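Putative invasin (Yersinia pseudotuberculosis IP 31758, PDB 5N40) is an adhesin, probably mediating attachment of the bacterium to host cells through a C-type lectin-like domain that follows immunoglobulin-like domains. Local coordinates at residues 18-23 / 98-103; 55-60 / 70-75; 251-256 / 268-273; 260-265 / 306-311. The protein carries 1 engineered substitution. All blocks are in the same frame, centred on the assembly; numbering follows the deposited sequence.

Contact 1 of 4, residues 18-23 / 98-103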
loop_
_atom_site.group_PDB
_atom_site.type_symbol
_atom_site.label_atom_id
_atom_site.label_comp_id
_atom_site.label_asym_id
_atom_site.label_seq_id
_atom_site.Cartn_x
_atom_site.Cartn_y
_atom_site.Cartn_z
ATOM N N PRO A 18 -25.754 -14.369 -25.392
ATOM C CA PRO A 18 -24.753 -15.330 -24.911
ATOM C C PRO A 18 -24.889 -15.648 -23.416
ATOM O O PRO A 18 -25.651 -14.987 -22.702
ATOM C CB PRO A 18 -23.427 -14.621 -25.207
ATOM C CG PRO A 18 -23.755 -13.177 -25.132
ATOM C CD PRO A 18 -25.164 -13.040 -25.633
ATOM N N VAL A 19 -24.149 -16.649 -22.939
ATOM C CA VAL A 19 -24.173 -17.005 -21.527
ATOM C C VAL A 19 -22.987 -16.412 -20.776
ATOM O O VAL A 19 -22.781 -16.733 -19.602
ATOM C CB VAL A 19 -24.236 -18.528 -21.324
ATOM C CG1 VAL A 19 -25.521 -19.085 -21.926
ATOM C CG2 VAL A 19 -23.014 -19.213 -21.900
ATOM N N ASN A 20 -22.189 -15.573 -21.437
ATOM C CA ASN A 20 -21.129 -14.807 -20.799
ATOM C C ASN A 20 -21.257 -13.361 -21.249
ATOM O O ASN A 20 -21.372 -13.093 -22.451
ATOM C CB ASN A 20 -19.736 -15.339 -21.161
ATOM C CG ASN A 20 -19.482 -16.734 -20.629
ATOM O OD1 ASN A 20 -19.128 -16.914 -19.464
ATOM N ND2 ASN A 20 -19.647 -17.725 -21.482
ATOM N N ILE A 21 -21.246 -12.437 -20.284
ATOM C CA ILE A 21 -21.240 -11.006 -20.549
ATOM C C ILE A 21 -20.327 -10.358 -19.518
ATOM O O ILE A 21 -20.101 -10.895 -18.430
ATOM C CB ILE A 21 -22.646 -10.361 -20.487
ATOM C CG1 ILE A 21 -23.245 -10.487 -19.086
ATOM C CG2 ILE A 21 -23.557 -10.979 -21.556
ATOM C CD1 ILE A 21 -24.679 -9.973 -18.973
ATOM N N GLU A 22 -19.815 -9.184 -19.867
ATOM C CA GLU A 22 -18.922 -8.452 -18.980
ATOM C C GLU A 22 -19.704 -7.486 -18.098
ATOM O O GLU A 22 -20.731 -6.935 -18.505
ATOM C CB GLU A 22 -17.865 -7.703 -19.797
ATOM C CG GLU A 22 -16.905 -8.650 -20.497
ATOM C CD GLU A 22 -15.974 -7.967 -21.477
ATOM O OE1 GLU A 22 -16.184 -6.777 -21.789
ATOM O OE2 GLU A 22 -15.033 -8.639 -21.943
ATOM N N ALA A 23 -19.212 -7.304 -16.868
ATOM C CA ALA A 23 -19.856 -6.435 -15.878
ATOM C C ALA A 23 -19.510 -4.966 -16.142
ATOM O O ALA A 23 -18.877 -4.288 -15.330
ATOM C CB ALA A 23 -19.442 -6.844 -14.469
ATOM N N THR A 98 -28.567 -19.537 -16.673
ATOM C CA THR A 98 -27.590 -18.691 -16.008
ATOM C C THR A 98 -26.753 -17.964 -17.043
ATOM O O THR A 98 -26.608 -18.409 -18.188
ATOM C CB THR A 98 -26.663 -19.484 -15.084
ATOM O OG1 THR A 98 -25.892 -20.408 -15.865
ATOM C CG2 THR A 98 -27.468 -20.229 -14.029
ATOM N N ILE A 99 -26.218 -16.822 -16.618
ATOM C CA ILE A 99 -25.282 -16.037 -17.408
ATOM C C ILE A 99 -24.108 -15.692 -16.507
ATOM O O ILE A 99 -24.303 -15.163 -15.411
ATOM C CB ILE A 99 -25.933 -14.753 -17.961
ATOM C CG1 ILE A 99 -27.159 -15.101 -18.812
ATOM C CG2 ILE A 99 -24.927 -13.946 -18.779
ATOM C CD1 ILE A 99 -28.017 -13.924 -19.139
ATOM N N ASN A 100 -22.898 -16.018 -16.949
ATOM C CA ASN A 100 -21.703 -15.591 -16.239
ATOM C C ASN A 100 -21.471 -14.117 -16.524
ATOM O O ASN A 100 -21.315 -13.723 -17.685
ATOM C CB ASN A 100 -20.489 -16.412 -16.664
ATOM C CG ASN A 100 -20.606 -17.864 -16.272
ATOM O OD1 ASN A 100 -21.085 -18.195 -15.185
ATOM N ND2 ASN A 100 -20.170 -18.744 -17.161
ATOM N N VAL A 101 -21.476 -13.307 -15.473
ATOM C CA VAL A 101 -21.171 -11.889 -15.574
ATOM C C VAL A 101 -19.726 -11.752 -15.114
ATOM O O VAL A 101 -19.438 -11.746 -13.910
ATOM C CB VAL A 101 -22.132 -11.037 -14.747
ATOM C CG1 VAL A 101 -21.934 -9.565 -15.061
ATOM C CG2 VAL A 101 -23.582 -11.458 -15.016
ATOM N N ILE A 102 -18.819 -11.666 -16.078
ATOM C CA ILE A 102 -17.391 -11.764 -15.807
ATOM C C ILE A 102 -16.820 -10.365 -15.619
ATOM O O ILE A 102 -17.490 -9.369 -15.923
ATOM C CB ILE A 102 -16.657 -12.531 -16.922
ATOM C CG1 ILE A 102 -16.628 -11.737 -18.234
ATOM C CG2 ILE A 102 -17.306 -13.903 -17.125
ATOM C CD1 ILE A 102 -15.805 -12.400 -19.328
ATOM N N PRO A 103 -15.593 -10.253 -15.113
ATOM C CA PRO A 103 -15.000 -8.932 -14.878
ATOM C C PRO A 103 -14.866 -8.110 -16.150
ATOM O O PRO A 103 -14.620 -8.631 -17.241
ATOM C CB PRO A 103 -13.622 -9.265 -14.300
ATOM C CG PRO A 103 -13.792 -10.580 -13.657
ATOM C CD PRO A 103 -14.775 -11.329 -14.536
#
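I21 and I99 pack against each other where strands 13-22 and 90-102 run side by side in parallel, the local axes 4.6 Å apart and inclined by 27°. From CB, the I21 side chain places CG1 between its own backbone N and carbonyl carbon (chi1 63°). There I21 CG1 lies 3.9 Å from I99 CG2 and, at longer range, 4.2 Å from V101 CG2; the tip, I21 CD1, stays 4.0 Å from I99 CG2 and packs on L72 of strand 67-73. A23 CB extends this apolar face by meeting V101 CG1 at 3.7 Å.

The other face carries N20, E22, N100 and I102. N20 and N100 lie side by side, and N100 ND2 donates to N20 OD1 at 3.1 Å; the acceptor is in the N100 amide plane, although the donor is tilted 34° from the N20 carbonyl plane. E22 CG rests on I102 CG1 at 3.8 Å.

Backbone bonds alternate between the strands: N100 N to V19 O, I21 N to N100 O, I102 N to I21 O and A23 N to I102 O. This ladder is characteristic of a parallel strand pair within the mixed sheet of an immunoglobulin-like, E-set domain.

Contact 2 of 4, residues 55-60 / 70-75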
loop_
_atom_site.group_PDB
_atom_site.type_symbol
_atom_site.label_atom_id
_atom_site.label_comp_id
_atom_site.label_asym_id
_atom_site.label_seq_id
_atom_site.Cartn_x
_atom_site.Cartn_y
_atom_site.Cartn_z
ATOM N N GLY A 55 -27.923 -7.449 -13.162
ATOM C CA GLY A 55 -28.294 -6.702 -14.343
ATOM C C GLY A 55 -29.756 -6.301 -14.329
ATOM O O GLY A 55 -30.468 -6.429 -13.328
ATOM N N THR A 56 -30.205 -5.804 -15.479
ATOM C CA THR A 56 -31.568 -5.318 -15.645
ATOM C C THR A 56 -32.162 -5.862 -16.942
ATOM O O THR A 56 -31.447 -6.113 -17.913
ATOM C CB THR A 56 -31.609 -3.780 -15.640
ATOM O OG1 THR A 56 -30.758 -3.262 -16.675
ATOM C CG2 THR A 56 -31.149 -3.248 -14.286
ATOM N N LEU A 57 -33.480 -6.053 -16.940
ATOM C CA LEU A 57 -34.215 -6.588 -18.078
ATOM C C LEU A 57 -35.161 -5.532 -18.637
ATOM O O LEU A 57 -35.697 -4.704 -17.895
ATOM C CB LEU A 57 -35.023 -7.829 -17.670
ATOM C CG LEU A 57 -34.220 -9.075 -17.281
ATOM C CD1 LEU A 57 -34.937 -9.887 -16.193
ATOM C CD2 LEU A 57 -33.977 -9.929 -18.501
ATOM N N ASP A 58 -35.367 -5.558 -19.957
ATOM C CA ASP A 58 -36.417 -4.741 -20.548
ATOM C C ASP A 58 -37.699 -5.574 -20.600
ATOM O O ASP A 58 -37.778 -6.657 -20.014
ATOM C CB ASP A 58 -35.982 -4.195 -21.909
ATOM C CG ASP A 58 -35.797 -5.273 -22.953
ATOM O OD1 ASP A 58 -35.913 -6.472 -22.619
ATOM O OD2 ASP A 58 -35.533 -4.911 -24.121
ATOM N N ASN A 59 -38.722 -5.070 -21.290
ATOM C CA ASN A 59 -40.026 -5.722 -21.279
ATOM C C ASN A 59 -40.025 -6.989 -22.133
ATOM O O ASN A 59 -39.369 -7.062 -23.176
ATOM C CB ASN A 59 -41.110 -4.759 -21.777
ATOM C CG ASN A 59 -41.203 -3.490 -20.939
ATOM O OD1 ASN A 59 -41.276 -2.384 -21.478
ATOM N ND2 ASN A 59 -41.200 -3.644 -19.619
ATOM N N VAL A 60 -40.762 -7.989 -21.669
ATOM C CA VAL A 60 -40.940 -9.247 -22.392
ATOM C C VAL A 60 -41.917 -9.032 -23.537
ATOM O O VAL A 60 -42.945 -8.364 -23.373
ATOM C CB VAL A 60 -41.450 -10.335 -21.430
ATOM C CG1 VAL A 60 -41.884 -11.594 -22.180
ATOM C CG2 VAL A 60 -40.387 -10.665 -20.390
ATOM N N ALA A 70 -36.679 -11.283 -23.854
ATOM C CA ALA A 70 -36.326 -9.993 -23.277
ATOM C C ALA A 70 -34.814 -9.844 -23.347
ATOM O O ALA A 70 -34.078 -10.828 -23.451
ATOM C CB ALA A 70 -36.813 -9.850 -21.832
ATOM N N THR A 71 -34.357 -8.598 -23.309
ATOM C CA THR A 71 -32.930 -8.300 -23.315
ATOM C C THR A 71 -32.477 -8.019 -21.887
ATOM O O THR A 71 -33.040 -7.150 -21.213
ATOM C CB THR A 71 -32.620 -7.111 -24.224
ATOM O OG1 THR A 71 -32.955 -7.443 -25.578
ATOM C CG2 THR A 71 -31.138 -6.734 -24.148
ATOM N N LEU A 72 -31.471 -8.762 -21.435
ATOM C CA LEU A 72 -30.778 -8.462 -20.196
ATOM C C LEU A 72 -29.574 -7.587 -20.502
ATOM O O LEU A 72 -28.832 -7.848 -21.451
ATOM C CB LEU A 72 -30.313 -9.743 -19.504
ATOM C CG LEU A 72 -29.569 -9.516 -18.188
ATOM C CD1 LEU A 72 -30.504 -9.682 -17.024
ATOM C CD2 LEU A 72 -28.383 -10.439 -18.051
ATOM N N THR A 73 -29.378 -6.558 -19.686
ATOM C CA THR A 73 -28.197 -5.714 -19.767
ATOM C C THR A 73 -27.391 -5.896 -18.490
ATOM O O THR A 73 -27.947 -5.846 -17.393
ATOM C CB THR A 73 -28.578 -4.242 -19.966
ATOM O OG1 THR A 73 -29.284 -4.102 -21.211
ATOM C CG2 THR A 73 -27.339 -3.350 -19.990
ATOM N N ALA A 74 -26.090 -6.129 -18.642
ATOM C CA ALA A 74 -25.231 -6.307 -17.485
ATOM C C ALA A 74 -25.312 -5.092 -16.569
ATOM O O ALA A 74 -25.522 -3.961 -17.011
ATOM C CB ALA A 74 -23.787 -6.525 -17.928
ATOM N N GLY A 75 -25.171 -5.340 -15.276
ATOM C CA GLY A 75 -24.804 -4.307 -14.328
ATOM C C GLY A 75 -23.301 -4.177 -14.246
ATOM O O GLY A 75 -22.571 -4.506 -15.187
HETATM O O HOH W 1 -35.363 -6.033 -26.297
#
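L57 and L72 face each other across a beta hairpin formed by strands 56-63 and 67-73, in the invasin-type immunoglobulin-like domain. They form a non-hydrogen-bonded antiparallel pair, and their side chains make up the tight part of the contact. L57 CG and L72 CD1 approach to 3.8 Å, while L57 CD2 also reaches L72 CB. A70 CB continues the apolar side by touching V60 CG2 at 3.9 Å, and F50 of strand 48-52 packs on L57, V60 and A70.

The neighbouring pair, T56 and T73, is hydrogen-bonded: T56 N donates to T73 O, and T73 N returns a bond of 2.8 Å to T56 O. Their side chains meet more loosely, T56 OG1 lying 4.1 Å from T73 CB, and T56 is exposed. At the end of the ladder G55 CA comes to 3.2 Å from T73 O.

Toward V60 the regular pairing gives way to a side-chain bond. D58 N still donates to T71 O, but the T71 amide is received by a carboxylate in place of a backbone carbonyl. D58 CG sits between its backbone N and carbonyl carbon (chi1 66°), and the end of the side chain comes back to the other strand. T71 N meets D58 OD1 at 2.7 Å on the syn side, 32° out of the carboxylate plane. This is the solvent side: D58 is exposed, and a water donates to D58 OD2 at 2.5 Å and is hydrogen-bonded to T71 OG1 at 2.9 Å.

Contact 3 of 4, residues 251-256 / 268-273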
loop_
_atom_site.group_PDB
_atom_site.type_symbol
_atom_site.label_atom_id
_atom_site.label_comp_id
_atom_site.label_asym_id
_atom_site.label_seq_id
_atom_site.Cartn_x
_atom_site.Cartn_y
_atom_site.Cartn_z
ATOM N N ALA A 251 30.729 7.379 3.991
ATOM C CA ALA A 251 30.754 7.820 2.601
ATOM C C ALA A 251 30.836 9.336 2.472
ATOM O O ALA A 251 31.214 9.833 1.407
ATOM C CB ALA A 251 29.513 7.298 1.870
ATOM N N GLU A 252 30.481 10.080 3.520
ATOM C CA GLU A 252 30.610 11.534 3.528
ATOM C C GLU A 252 31.987 12.014 3.976
ATOM O O GLU A 252 32.346 13.168 3.703
ATOM C CB GLU A 252 29.534 12.148 4.433
ATOM C CG GLU A 252 28.137 12.098 3.828
ATOM C CD GLU A 252 27.030 12.499 4.791
ATOM O OE1 GLU A 252 27.096 12.124 5.977
ATOM O OE2 GLU A 252 26.077 13.182 4.352
ATOM N N LYS A 253 32.763 11.166 4.650
ATOM C CA LYS A 253 34.104 11.510 5.122
ATOM C C LYS A 253 35.045 10.363 4.786
ATOM O O LYS A 253 35.466 9.599 5.667
ATOM C CB LYS A 253 34.098 11.807 6.622
ATOM C CG LYS A 253 33.366 13.082 6.981
ATOM C CD LYS A 253 34.163 14.325 6.600
ATOM C CE LYS A 253 33.396 15.598 6.911
ATOM N NZ LYS A 253 34.140 16.825 6.493
ATOM N N PRO A 254 35.384 10.205 3.503
ATOM C CA PRO A 254 36.205 9.054 3.095
ATOM C C PRO A 254 37.608 9.073 3.652
ATOM O O PRO A 254 38.267 8.028 3.640
ATOM C CB PRO A 254 36.220 9.161 1.564
ATOM C CG PRO A 254 35.941 10.592 1.280
ATOM C CD PRO A 254 34.982 11.027 2.351
ATOM N N GLY A 255 38.084 10.216 4.141
ATOM C CA GLY A 255 39.450 10.341 4.601
ATOM C C GLY A 255 39.734 9.840 5.999
ATOM O O GLY A 255 40.888 9.910 6.433
ATOM N N THR A 256 38.742 9.335 6.725
ATOM C CA THR A 256 38.972 8.815 8.064
ATOM C C THR A 256 38.883 7.294 8.070
ATOM O O THR A 256 38.109 6.690 7.319
ATOM C CB THR A 256 37.979 9.393 9.078
ATOM O OG1 THR A 256 38.302 8.899 10.384
ATOM C CG2 THR A 256 36.563 9.006 8.744
ATOM N N ALA A 268 31.276 7.354 9.921
ATOM C CA ALA A 268 32.651 7.769 10.144
ATOM C C ALA A 268 32.894 7.981 11.633
ATOM O O ALA A 268 32.019 8.464 12.357
ATOM C CB ALA A 268 32.950 9.055 9.377
ATOM N N MET A 269 34.096 7.625 12.085
ATOM C CA MET A 269 34.470 7.729 13.489
ATOM C C MET A 269 35.862 8.338 13.591
ATOM O O MET A 269 36.682 8.194 12.682
ATOM C CB MET A 269 34.431 6.357 14.178
ATOM C CG MET A 269 33.113 5.614 13.999
ATOM S SD MET A 269 31.685 6.433 14.753
ATOM C CE MET A 269 31.730 5.743 16.402
ATOM N N PHE A 270 36.123 9.016 14.711
ATOM C CA PHE A 270 37.252 9.929 14.816
ATOM C C PHE A 270 37.915 9.821 16.183
ATOM O O PHE A 270 37.255 9.568 17.193
ATOM C CB PHE A 270 36.806 11.385 14.609
ATOM C CG PHE A 270 36.049 11.614 13.338
ATOM C CD1 PHE A 270 34.689 11.353 13.272
ATOM C CD2 PHE A 270 36.694 12.092 12.211
ATOM C CE1 PHE A 270 33.990 11.562 12.097
ATOM C CE2 PHE A 270 36.000 12.302 11.034
ATOM C CZ PHE A 270 34.645 12.038 10.981
ATOM N N ASN A 271 39.231 10.027 16.206
ATOM C CA ASN A 271 39.915 10.294 17.463
ATOM C C ASN A 271 39.873 11.795 17.724
ATOM O O ASN A 271 39.332 12.572 16.932
ATOM C CB ASN A 271 41.349 9.755 17.448
ATOM C CG ASN A 271 42.243 10.455 16.435
ATOM O OD1 ASN A 271 41.914 11.519 15.909
ATOM N ND2 ASN A 271 43.399 9.852 16.166
ATOM N N GLN A 272 40.452 12.218 18.849
ATOM C CA GLN A 272 40.301 13.608 19.269
ATOM C C GLN A 272 40.940 14.570 18.270
ATOM O O GLN A 272 40.344 15.592 17.910
ATOM C CB GLN A 272 40.893 13.797 20.664
ATOM C CG GLN A 272 40.544 15.130 21.298
ATOM C CD GLN A 272 39.086 15.231 21.726
ATOM O OE1 GLN A 272 38.405 14.223 21.930
ATOM N NE2 GLN A 272 38.607 16.463 21.887
ATOM N N SER A 273 42.157 14.269 17.810
ATOM C CA SER A 273 42.837 15.203 16.917
ATOM C C SER A 273 42.111 15.328 15.582
ATOM O O SER A 273 42.025 16.424 15.015
ATOM C CB SER A 273 44.289 14.770 16.710
ATOM O OG SER A 273 44.362 13.485 16.130
HETATM O O HOH W 2 39.183 7.388 12.298
#
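The F270 ring is approached by T256 and K253 from two directions. K253 CG lies at the ring edge, near its plane, 4.3 Å from F270 CZ. T256 instead crosses the phenylalanine side chain at about a right angle: T256 CB is 4.0 Å from F270 CE2, and T256 OG1 is equally far from F270 CD2, in an oblique position.

T256 carries most of the contact, and its two branches go to different partners. OG1 is anti to the backbone N (chi1 -177°) and lies 2.9 Å from M269 O, while T256 CG2 packs on A268 CB at 3.7 Å. A268 CB also receives K253 CB at 4.1 Å, which puts the methyl group of the alanine against both ends of the turn. Beyond CG the lysine chain bends at chi2 (-74°) and leads away from the strand, toward a cation-pi contact with Y248.

A water spans the polar side of the contact. It lies 2.7 Å from M269 O, to which it probably donates, and is hydrogen-bonded to T256 OG1. The CB of M269 points away from 251-256, and it is the carbonyl of this residue that T256 approaches.

K253 to T256 form a type I beta turn, whose backbone bond from T256 N to K253 O is weak. The contact thus sets a turn preceding strand 258-262 against the end of strand 265-269, within the C-type lectin-like adhesion domain. Helix 272-278 follows directly, with N271 as its N-cap; M278 of that helix packs on both K253 and F270, while Q274 packs on T256.

Contact 4 of 4, residues 260-265 / 306-311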
loop_
_atom_site.group_PDB
_atom_site.type_symbol
_atom_site.label_atom_id
_atom_site.label_comp_id
_atom_site.label_asym_id
_atom_site.label_seq_id
_atom_site.Cartn_x
_atom_site.Cartn_y
_atom_site.Cartn_z
ATOM N N ASN A 260 31.887 2.691 12.013
ATOM C CA ASN A 260 30.943 2.047 12.920
ATOM C C ASN A 260 29.679 1.735 12.137
ATOM O O ASN A 260 29.072 2.650 11.573
ATOM C CB ASN A 260 30.624 2.956 14.113
ATOM C CG ASN A 260 29.563 2.373 15.031
ATOM O OD1 ASN A 260 29.604 1.193 15.369
ATOM N ND2 ASN A 260 28.599 3.199 15.430
ATOM N N VAL A 261 29.294 0.460 12.081
ATOM C CA VAL A 261 28.033 0.061 11.467
ATOM C C VAL A 261 26.956 0.072 12.541
ATOM O O VAL A 261 27.053 -0.642 13.544
ATOM C CB VAL A 261 28.137 -1.322 10.805
ATOM C CG1 VAL A 261 26.826 -1.688 10.130
ATOM C CG2 VAL A 261 29.281 -1.344 9.800
ATOM N N GLU A 262 25.918 0.876 12.324
ATOM C CA GLU A 262 24.859 1.003 13.312
ATOM C C GLU A 262 23.593 1.461 12.608
ATOM O O GLU A 262 23.643 2.375 11.779
ATOM C CB GLU A 262 25.262 1.990 14.413
ATOM C CG GLU A 262 24.288 2.043 15.561
ATOM C CD GLU A 262 24.825 2.841 16.735
ATOM O OE1 GLU A 262 26.056 3.060 16.798
ATOM O OE2 GLU A 262 24.011 3.244 17.583
ATOM N N ASN A 263 22.470 0.810 12.931
ATOM C CA ASN A 263 21.165 1.140 12.357
ATOM C C ASN A 263 21.219 1.100 10.834
ATOM O O ASN A 263 20.695 1.984 10.154
ATOM C CB ASN A 263 20.669 2.497 12.854
ATOM C CG ASN A 263 20.567 2.550 14.366
ATOM O OD1 ASN A 263 20.248 1.548 15.006
ATOM N ND2 ASN A 263 20.847 3.711 14.944
ATOM N N ASN A 264 21.872 0.064 10.301
ATOM C CA ASN A 264 21.910 -0.224 8.867
ATOM C C ASN A 264 22.627 0.856 8.065
ATOM O O ASN A 264 22.420 0.976 6.847
ATOM C CB ASN A 264 20.497 -0.443 8.319
ATOM C CG ASN A 264 19.872 -1.722 8.838
ATOM O OD1 ASN A 264 20.538 -2.754 8.933
ATOM N ND2 ASN A 264 18.594 -1.661 9.188
ATOM N N GLU A 265 23.473 1.639 8.724
ATOM C CA GLU A 265 24.324 2.622 8.070
ATOM C C GLU A 265 25.748 2.493 8.601
ATOM O O GLU A 265 25.977 2.013 9.718
ATOM C CB GLU A 265 23.807 4.052 8.303
ATOM C CG GLU A 265 22.347 4.272 7.936
ATOM C CD GLU A 265 22.103 4.293 6.429
ATOM O OE1 GLU A 265 23.095 4.339 5.661
ATOM O OE2 GLU A 265 20.915 4.255 6.024
ATOM N N PRO A 306 22.723 7.787 15.903
ATOM C CA PRO A 306 23.202 6.516 16.477
ATOM C C PRO A 306 23.870 6.746 17.824
ATOM O O PRO A 306 24.784 7.568 17.939
ATOM C CB PRO A 306 24.212 6.018 15.438
ATOM C CG PRO A 306 24.728 7.275 14.812
ATOM C CD PRO A 306 23.568 8.230 14.779
ATOM N N THR A 307 23.451 5.981 18.835
ATOM C CA THR A 307 23.868 6.251 20.209
ATOM C C THR A 307 24.614 5.097 20.877
ATOM O O THR A 307 24.936 5.201 22.067
ATOM C CB THR A 307 22.656 6.623 21.069
ATOM O OG1 THR A 307 21.706 5.553 21.049
ATOM C CG2 THR A 307 22.011 7.910 20.577
ATOM N N MET A 308 24.906 4.008 20.165
ATOM C CA MET A 308 25.624 2.906 20.808
ATOM C C MET A 308 27.061 3.284 21.152
ATOM O O MET A 308 27.650 2.692 22.065
ATOM C CB MET A 308 25.617 1.663 19.915
ATOM C CG MET A 308 24.283 0.942 19.875
ATOM S SD MET A 308 24.330 -0.532 18.827
ATOM C CE MET A 308 22.754 -1.288 19.220
ATOM N N GLN A 309 27.641 4.255 20.452
ATOM C CA GLN A 309 29.012 4.676 20.692
ATOM C C GLN A 309 29.029 6.131 21.141
ATOM O O GLN A 309 28.160 6.928 20.771
ATOM C CB GLN A 309 29.889 4.503 19.443
ATOM C CG GLN A 309 29.790 3.125 18.787
ATOM C CD GLN A 309 30.061 1.976 19.754
ATOM O OE1 GLN A 309 30.667 2.161 20.814
ATOM N NE2 GLN A 309 29.605 0.779 19.389
ATOM N N VAL A 310 30.035 6.470 21.944
ATOM C CA VAL A 310 30.050 7.770 22.602
ATOM C C VAL A 310 30.365 8.878 21.601
ATOM O O VAL A 310 30.869 8.645 20.495
ATOM C CB VAL A 310 31.053 7.768 23.767
ATOM C CG1 VAL A 310 30.703 6.653 24.739
ATOM C CG2 VAL A 310 32.490 7.614 23.254
ATOM N N TYR A 311 30.060 10.108 22.016
ATOM C CA TYR A 311 30.313 11.318 21.250
ATOM C C TYR A 311 31.430 12.115 21.910
ATOM O O TYR A 311 31.464 12.250 23.137
ATOM C CB TYR A 311 29.040 12.175 21.156
ATOM C CG TYR A 311 28.037 11.639 20.150
ATOM C CD1 TYR A 311 27.421 10.409 20.334
ATOM C CD2 TYR A 311 27.712 12.370 19.015
ATOM C CE1 TYR A 311 26.519 9.910 19.394
ATOM C CE2 TYR A 311 26.806 11.883 18.079
ATOM C CZ TYR A 311 26.211 10.661 18.278
ATOM O OH TYR A 311 25.312 10.180 17.333
HETATM O O HOH W 3 27.741 0.467 17.157
HETATM O O HOH W 4 26.832 5.327 17.922
#
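E262 lays its carboxylate end against P306 and M308: E262 CD is 3.5 Å from P306 CB, and M308 CB sits 3.2 Å from E262 OE2. The contact joins a beta hairpin of the C-type lectin-like adhesion domain, strands 258-262 and 265-269 linked by a type I' turn from E262 to E265, to the loop that precedes strand 311-313.

CG of E262 is anti to its backbone N (chi1 -173°), and the chain continues extended toward that loop. At its end, the M308 amide donates to E262 OE2 at 2.8 Å, meeting this oxygen on the syn side and 17° out of the carboxylate plane. The N-H...O angle of 161° makes the bond fairly straight. N260 ND2 donates to the second oxygen, E262 OE1, whose anti lone pair is used, and that oxygen lies nearly in the asparagine amide plane. E262 is buried, but its carboxylate, probably ionised, has partners on both oxygens, including two waters that donate to OE1.

N260 also meets Q309, its ND2 lying 3.6 Å from Q309 CG, with the two amide planes almost perpendicular. One water joins these residues by donating to N260 OD1 and E262 OE1 and accepting from Q309 NE2. W267 of the neighbouring strand packs on P306. The other water donates to E262 OE1 at 2.6 Å and accepts from Q309 N at 2.9 Å; its further bond to P306 O is weak.

The four contacts form two pairs on opposite sides of the centre of an elongated chain. Contacts 1 and 2, with centres 13 Å apart, belong to one mixed sheet and meet through their apolar side chains: I99 CD1 is 3.7 Å from L72 CD2, and I21 CD1 is the same distance from A74 CB. Contacts 3 and 4, with centres 14 Å apart, share the hairpin of strands 258-262 and 265-269. M269 links them, its CG lying 3.6 Å from N260 CB and its CE 3.8 Å from Q309 CB. Between the pairs the separation is large: the centres of contacts 1 and 4 are 61 Å apart, and their nearest atoms about 41 Å.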